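Local coordinates for beta-glucuronidase (uncultured Clostridium sp., PDB 6U7J), which hydrolyses beta-D-glucuronides as a family 2 glycoside hydrolase and is probably among the gut microbial enzymes that reactivate estrogens, at residues A222-N236 and S261-Q273. Sequence-based numbering, arbitrary orientation.
Sequences AEEKFIKVYIRDEKN and SAYLYKLDIYFGQ. Unlike the reference sequence in segment 222-236: Phe226 (reference Ser), Arg232 (reference Leu).
Lys228, Tyr230 and Arg232 each exchange a pair of backbone hydrogen bonds with Tyr270, Asp268 and Lys266, tying strands 227-232 and 265-271 into an antiparallel ladder.

On the face bearing Lys228, Tyr230 and Arg232, a salt bridge runs from Arg232 NE to Asp268 OD2 at 2.9 Å. The oxygen is met on its anti side but tilted out of the carboxylate plane, and the bond is bent (143°), with guanidinium and carboxylate planes 67° apart. Arg232 NH1 reaches back to the carbonyl of Asn236, nearly in the guanidinium plane, so the group is gripped from two directions, while Asp268 OD1 turns to His275 and Thr277 on the next strand. Alongside, Tyr230 CE1 lies 3.9 Å from Tyr270 CD1, which sits at the edge of the Tyr230 ring.

Beyond the ladder, the turn from Asp233 to Asn236 closes on Tyr263. Tyr263 OH accepts the backbone N-H of Glu234 in an almost straight bond (178°) and a hydrogen bond from Lys235 NZ at 2.7 Å. Glu234 CG lies over the face of the Tyr263 ring, 3.6 Å from the centroid, in a CH-pi contact; the extended chain beyond CG carries OE2 to Leu264 N, whose hydrogen bond (3.0 Å) comes from above the carboxylate plane.

On the face of Val229, Ile231 and Leu267, Leu267 CD1 touches both Val229 CG1 (3.6 Å) and Ile231 CG1. Ile227 CD1 meets Ile269 CG2. Phe271 lies against Ile227 CG1, its ring edge meeting Ala222 O and its CZ Ala222 CB. This apolar side packs on strands 198-208 and 211-220, the two-layer beta-sandwich arrangement of the immunoglobulin-like domain of family 2 glycoside hydrolases, with 227-232 and 265-271 the central pair of a four-stranded sheet.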
loop_
_atom_site.group_PDB
_atom_site.type_symbol
_atom_site.label_atom_id
_atom_site.label_comp_id
_atom_site.label_asym_id
_atom_site.label_seq_id
_atom_site.Cartn_x
_atom_site.Cartn_y
_atom_site.Cartn_z
ATOM N N ALA B 222 4.163 45.474 -41.891
ATOM C CA ALA B 222 4.406 46.771 -42.549
ATOM C C ALA B 222 5.921 47.021 -42.548
ATOM O O ALA B 222 6.463 47.819 -41.771
ATOM C CB ALA B 222 3.641 47.910 -41.869
ATOM N N GLU B 223 6.624 46.331 -43.456
ATOM C CA GLU B 223 8.088 46.258 -43.474
ATOM C C GLU B 223 8.793 47.555 -43.873
ATOM O O GLU B 223 9.848 47.506 -44.522
ATOM C CB GLU B 223 8.547 45.158 -44.439
ATOM C CG GLU B 223 7.829 43.824 -44.309
ATOM C CD GLU B 223 8.785 42.632 -44.371
ATOM O OE1 GLU B 223 8.485 41.605 -43.720
ATOM O OE2 GLU B 223 9.825 42.721 -45.072
ATOM N N GLU B 224 8.241 48.712 -43.524
ATOM C CA GLU B 224 8.811 49.988 -43.953
ATOM C C GLU B 224 8.671 51.096 -42.927
ATOM O O GLU B 224 9.433 52.067 -42.995
ATOM C CB GLU B 224 8.180 50.463 -45.270
ATOM C CG GLU B 224 6.650 50.539 -45.264
ATOM C CD GLU B 224 5.980 49.174 -45.213
ATOM O OE1 GLU B 224 4.812 49.095 -44.773
ATOM O OE2 GLU B 224 6.623 48.180 -45.620
ATOM N N LYS B 225 7.728 51.010 -41.998
ATOM C CA LYS B 225 7.728 51.952 -40.898
ATOM C C LYS B 225 8.959 51.717 -40.028
ATOM O O LYS B 225 9.641 50.691 -40.125
ATOM C CB LYS B 225 6.438 51.834 -40.092
ATOM C CG LYS B 225 5.186 51.774 -40.965
ATOM C CD LYS B 225 4.809 53.140 -41.522
ATOM C CE LYS B 225 3.410 53.113 -42.152
ATOM N NZ LYS B 225 2.310 53.035 -41.133
ATOM N N PHE B 226 9.251 52.697 -39.186
ATOM C CA PHE B 226 10.496 52.708 -38.437
ATOM C C PHE B 226 10.365 51.819 -37.207
ATOM O O PHE B 226 9.288 51.716 -36.612
ATOM C CB PHE B 226 10.865 54.144 -38.043
ATOM C CG PHE B 226 11.021 55.083 -39.228
ATOM C CD1 PHE B 226 12.250 55.664 -39.516
ATOM C CD2 PHE B 226 9.939 55.383 -40.052
ATOM C CE1 PHE B 226 12.394 56.522 -40.605
ATOM C CE2 PHE B 226 10.077 56.229 -41.137
ATOM C CZ PHE B 226 11.306 56.802 -41.414
ATOM N N ILE B 227 11.465 51.161 -36.841
ATOM C CA ILE B 227 11.502 50.251 -35.703
ATOM C C ILE B 227 12.658 50.638 -34.789
ATOM O O ILE B 227 13.708 51.101 -35.249
ATOM C CB ILE B 227 11.630 48.777 -36.156
ATOM C CG1 ILE B 227 11.107 47.827 -35.069
ATOM C CG2 ILE B 227 13.072 48.446 -36.533
ATOM C CD1 ILE B 227 10.854 46.416 -35.568
ATOM N N LYS B 228 12.446 50.467 -33.482
ATOM C CA LYS B 228 13.465 50.666 -32.460
ATOM C C LYS B 228 13.657 49.353 -31.708
ATOM O O LYS B 228 12.677 48.708 -31.308
ATOM C CB LYS B 228 13.080 51.794 -31.488
ATOM C CG LYS B 228 14.251 52.370 -30.671
ATOM C CD LYS B 228 15.233 53.192 -31.544
ATOM C CE LYS B 228 15.932 54.319 -30.763
ATOM N NZ LYS B 228 17.212 53.919 -30.076
ATOM N N VAL B 229 14.914 48.952 -31.534
ATOM C CA VAL B 229 15.264 47.661 -30.955
ATOM C C VAL B 229 16.299 47.890 -29.866
ATOM O O VAL B 229 17.402 48.373 -30.149
ATOM C CB VAL B 229 15.812 46.681 -32.007
ATOM C CG1 VAL B 229 16.342 45.418 -31.339
ATOM C CG2 VAL B 229 14.752 46.347 -33.014
ATOM N N TYR B 230 15.953 47.543 -28.630
ATOM C CA TYR B 230 16.884 47.594 -27.517
ATOM C C TYR B 230 17.213 46.180 -27.060
ATOM O O TYR B 230 16.377 45.269 -27.118
ATOM C CB TYR B 230 16.315 48.368 -26.323
ATOM C CG TYR B 230 15.820 49.775 -26.594
ATOM C CD1 TYR B 230 14.460 50.043 -26.697
ATOM C CD2 TYR B 230 16.704 50.843 -26.707
ATOM C CE1 TYR B 230 13.997 51.322 -26.923
ATOM C CE2 TYR B 230 16.248 52.129 -26.932
ATOM C CZ TYR B 230 14.892 52.367 -27.039
ATOM O OH TYR B 230 14.418 53.649 -27.260
ATOM N N ILE B 231 18.433 46.004 -26.584
ATOM C CA ILE B 231 18.813 44.795 -25.877
ATOM C C ILE B 231 19.061 45.210 -24.439
ATOM O O ILE B 231 19.973 46.002 -24.161
ATOM C CB ILE B 231 20.034 44.119 -26.505
ATOM C CG1 ILE B 231 19.694 43.700 -27.937
ATOM C CG2 ILE B 231 20.463 42.925 -25.670
ATOM C CD1 ILE B 231 20.605 42.639 -28.502
ATOM N N ARG B 232 18.220 44.717 -23.533
ATOM C CA ARG B 232 18.300 45.050 -22.122
ATOM C C ARG B 232 18.848 43.868 -21.332
ATOM O O ARG B 232 18.635 42.703 -21.685
ATOM C CB ARG B 232 16.932 45.452 -21.569
ATOM C CG ARG B 232 16.173 46.430 -22.447
ATOM C CD ARG B 232 15.104 47.182 -21.659
ATOM N NE ARG B 232 14.534 48.273 -22.444
ATOM C CZ ARG B 232 14.620 49.555 -22.108
ATOM N NH1 ARG B 232 15.256 49.900 -21.001
ATOM N NH2 ARG B 232 14.082 50.494 -22.878
ATOM N N ASP B 233 19.571 44.186 -20.264
ATOM C CA ASP B 233 20.089 43.171 -19.364
ATOM C C ASP B 233 19.004 42.851 -18.334
ATOM O O ASP B 233 17.860 43.296 -18.453
ATOM C CB ASP B 233 21.424 43.632 -18.762
ATOM C CG ASP B 233 21.288 44.819 -17.808
ATOM O OD1 ASP B 233 20.167 45.193 -17.420
ATOM O OD2 ASP B 233 22.334 45.386 -17.433
ATOM N N GLU B 234 19.349 42.078 -17.302
ATOM C CA GLU B 234 18.345 41.688 -16.320
ATOM C C GLU B 234 17.965 42.826 -15.389
ATOM O O GLU B 234 16.870 42.799 -14.818
ATOM C CB GLU B 234 18.840 40.487 -15.516
ATOM C CG GLU B 234 18.939 39.234 -16.366
ATOM C CD GLU B 234 19.025 37.960 -15.546
ATOM O OE1 GLU B 234 19.612 37.994 -14.437
ATOM O OE2 GLU B 234 18.515 36.924 -16.031
ATOM N N LYS B 235 18.831 43.827 -15.231
ATOM C CA LYS B 235 18.470 45.068 -14.558
ATOM C C LYS B 235 17.707 46.030 -15.471
ATOM O O LYS B 235 17.481 47.186 -15.088
ATOM C CB LYS B 235 19.726 45.757 -14.005
ATOM C CG LYS B 235 20.706 44.816 -13.297
ATOM C CD LYS B 235 21.902 44.446 -14.190
ATOM C CE LYS B 235 22.366 42.992 -13.965
ATOM N NZ LYS B 235 23.364 42.512 -14.985
ATOM N N ASN B 236 17.318 45.574 -16.665
ATOM C CA ASN B 236 16.582 46.334 -17.674
ATOM C C ASN B 236 17.383 47.487 -18.264
ATOM O O ASN B 236 16.829 48.290 -19.026
ATOM C CB ASN B 236 15.251 46.868 -17.133
ATOM C CG ASN B 236 14.127 46.765 -18.149
ATOM O OD1 ASN B 236 13.698 45.668 -18.513
ATOM N ND2 ASN B 236 13.639 47.913 -18.610
ATOM N N SER B 261 22.650 28.124 -14.077
ATOM C CA SER B 261 22.825 29.541 -13.723
ATOM C C SER B 261 22.402 30.403 -14.921
ATOM O O SER B 261 23.224 30.947 -15.665
ATOM C CB SER B 261 24.262 29.855 -13.309
ATOM O OG SER B 261 24.373 31.234 -13.007
ATOM N N ALA B 262 21.094 30.562 -15.078
ATOM C CA ALA B 262 20.554 31.229 -16.253
ATOM C C ALA B 262 20.814 32.736 -16.216
ATOM O O ALA B 262 20.784 33.365 -15.157
ATOM C CB ALA B 262 19.053 30.957 -16.356
ATOM N N TYR B 263 21.059 33.316 -17.386
ATOM C CA TYR B 263 20.967 34.759 -17.579
ATOM C C TYR B 263 20.147 35.016 -18.837
ATOM O O TYR B 263 20.366 34.368 -19.866
ATOM C CB TYR B 263 22.355 35.413 -17.694
ATOM C CG TYR B 263 22.328 36.916 -17.515
ATOM C CD1 TYR B 263 22.077 37.762 -18.593
ATOM C CD2 TYR B 263 22.536 37.489 -16.266
ATOM C CE1 TYR B 263 22.046 39.144 -18.433
ATOM C CE2 TYR B 263 22.503 38.860 -16.093
ATOM C CZ TYR B 263 22.262 39.685 -17.181
ATOM O OH TYR B 263 22.227 41.048 -17.009
ATOM N N LEU B 264 19.202 35.947 -18.768
ATOM C CA LEU B 264 18.344 36.224 -19.916
ATOM C C LEU B 264 18.365 37.708 -20.231
ATOM O O LEU B 264 17.956 38.524 -19.401
ATOM C CB LEU B 264 16.904 35.760 -19.668
ATOM C CG LEU B 264 16.745 34.256 -19.422
ATOM C CD1 LEU B 264 15.298 33.908 -19.047
ATOM C CD2 LEU B 264 17.210 33.474 -20.647
ATOM N N TYR B 265 18.837 38.052 -21.427
ATOM C CA TYR B 265 18.626 39.389 -21.959
ATOM C C TYR B 265 17.211 39.493 -22.518
ATOM O O TYR B 265 16.503 38.497 -22.665
ATOM C CB TYR B 265 19.655 39.714 -23.045
ATOM C CG TYR B 265 21.062 39.840 -22.519
ATOM C CD1 TYR B 265 21.865 38.714 -22.361
ATOM C CD2 TYR B 265 21.593 41.082 -22.166
ATOM C CE1 TYR B 265 23.157 38.818 -21.867
ATOM C CE2 TYR B 265 22.890 41.192 -21.664
ATOM C CZ TYR B 265 23.665 40.051 -21.526
ATOM O OH TYR B 265 24.953 40.127 -21.037
ATOM N N LYS B 266 16.787 40.713 -22.829
ATOM C CA LYS B 266 15.486 40.929 -23.447
ATOM C C LYS B 266 15.669 41.709 -24.737
ATOM O O LYS B 266 16.312 42.764 -24.739
ATOM C CB LYS B 266 14.525 41.663 -22.503
ATOM C CG LYS B 266 14.479 41.106 -21.087
ATOM C CD LYS B 266 14.827 42.195 -20.085
ATOM C CE LYS B 266 14.897 41.672 -18.660
ATOM N NZ LYS B 266 15.337 40.236 -18.595
ATOM N N LEU B 267 15.136 41.166 -25.833
ATOM C CA LEU B 267 14.973 41.904 -27.084
ATOM C C LEU B 267 13.697 42.729 -26.959
ATOM O O LEU B 267 12.591 42.193 -27.029
ATOM C CB LEU B 267 14.919 40.955 -28.276
ATOM C CG LEU B 267 15.212 41.590 -29.648
ATOM C CD1 LEU B 267 16.600 42.236 -29.672
ATOM C CD2 LEU B 267 15.074 40.591 -30.803
ATOM N N ASP B 268 13.852 44.038 -26.753
ATOM C CA ASP B 268 12.755 44.949 -26.452
ATOM C C ASP B 268 12.495 45.811 -27.681
ATOM O O ASP B 268 13.353 46.616 -28.071
ATOM C CB ASP B 268 13.105 45.801 -25.234
ATOM C CG ASP B 268 11.916 46.567 -24.662
ATOM O OD1 ASP B 268 10.747 46.125 -24.792
ATOM O OD2 ASP B 268 12.174 47.629 -24.047
ATOM N N ILE B 269 11.316 45.645 -28.281
ATOM C CA ILE B 269 11.032 46.118 -29.630
ATOM C C ILE B 269 9.835 47.060 -29.601
ATOM O O ILE B 269 8.784 46.724 -29.036
ATOM C CB ILE B 269 10.756 44.942 -30.583
ATOM C CG1 ILE B 269 11.883 43.912 -30.497
ATOM C CG2 ILE B 269 10.543 45.431 -32.005
ATOM C CD1 ILE B 269 11.592 42.611 -31.237
ATOM N N TYR B 270 9.985 48.221 -30.240
ATOM C CA TYR B 270 8.906 49.183 -30.418
ATOM C C TYR B 270 8.675 49.411 -31.908
ATOM O O TYR B 270 9.609 49.739 -32.646
ATOM C CB TYR B 270 9.224 50.503 -29.716
ATOM C CG TYR B 270 9.256 50.403 -28.203
ATOM C CD1 TYR B 270 10.397 49.968 -27.536
ATOM C CD2 TYR B 270 8.144 50.752 -27.445
ATOM C CE1 TYR B 270 10.424 49.874 -26.148
ATOM C CE2 TYR B 270 8.164 50.670 -26.075
ATOM C CZ TYR B 270 9.303 50.233 -25.430
ATOM O OH TYR B 270 9.305 50.156 -24.054
ATOM N N PHE B 271 7.429 49.241 -32.345
ATOM C CA PHE B 271 7.080 49.307 -33.764
ATOM C C PHE B 271 5.727 50.008 -33.859
ATOM O O PHE B 271 4.682 49.392 -33.617
ATOM C CB PHE B 271 7.053 47.916 -34.394
ATOM C CG PHE B 271 6.613 47.896 -35.838
ATOM C CD1 PHE B 271 7.460 48.341 -36.847
ATOM C CD2 PHE B 271 5.354 47.420 -36.188
ATOM C CE1 PHE B 271 7.062 48.310 -38.185
ATOM C CE2 PHE B 271 4.943 47.387 -37.519
ATOM C CZ PHE B 271 5.797 47.842 -38.521
ATOM N N GLY B 272 5.757 51.294 -34.189
ATOM C CA GLY B 272 4.532 52.066 -34.303
ATOM C C GLY B 272 3.817 52.178 -32.970
ATOM O O GLY B 272 4.339 52.732 -32.001
ATOM N N GLN B 273 2.602 51.657 -32.912
ATOM C CA GLN B 273 1.903 51.530 -31.644
ATOM C C GLN B 273 2.226 50.223 -30.925
ATOM O O GLN B 273 1.908 50.097 -29.740
ATOM C CB GLN B 273 0.392 51.643 -31.863
ATOM C CG GLN B 273 -0.073 53.038 -32.311
ATOM C CD GLN B 273 0.167 54.091 -31.241
ATOM O OE1 GLN B 273 -0.513 54.118 -30.210
ATOM N NE2 GLN B 273 1.156 54.954 -31.471
#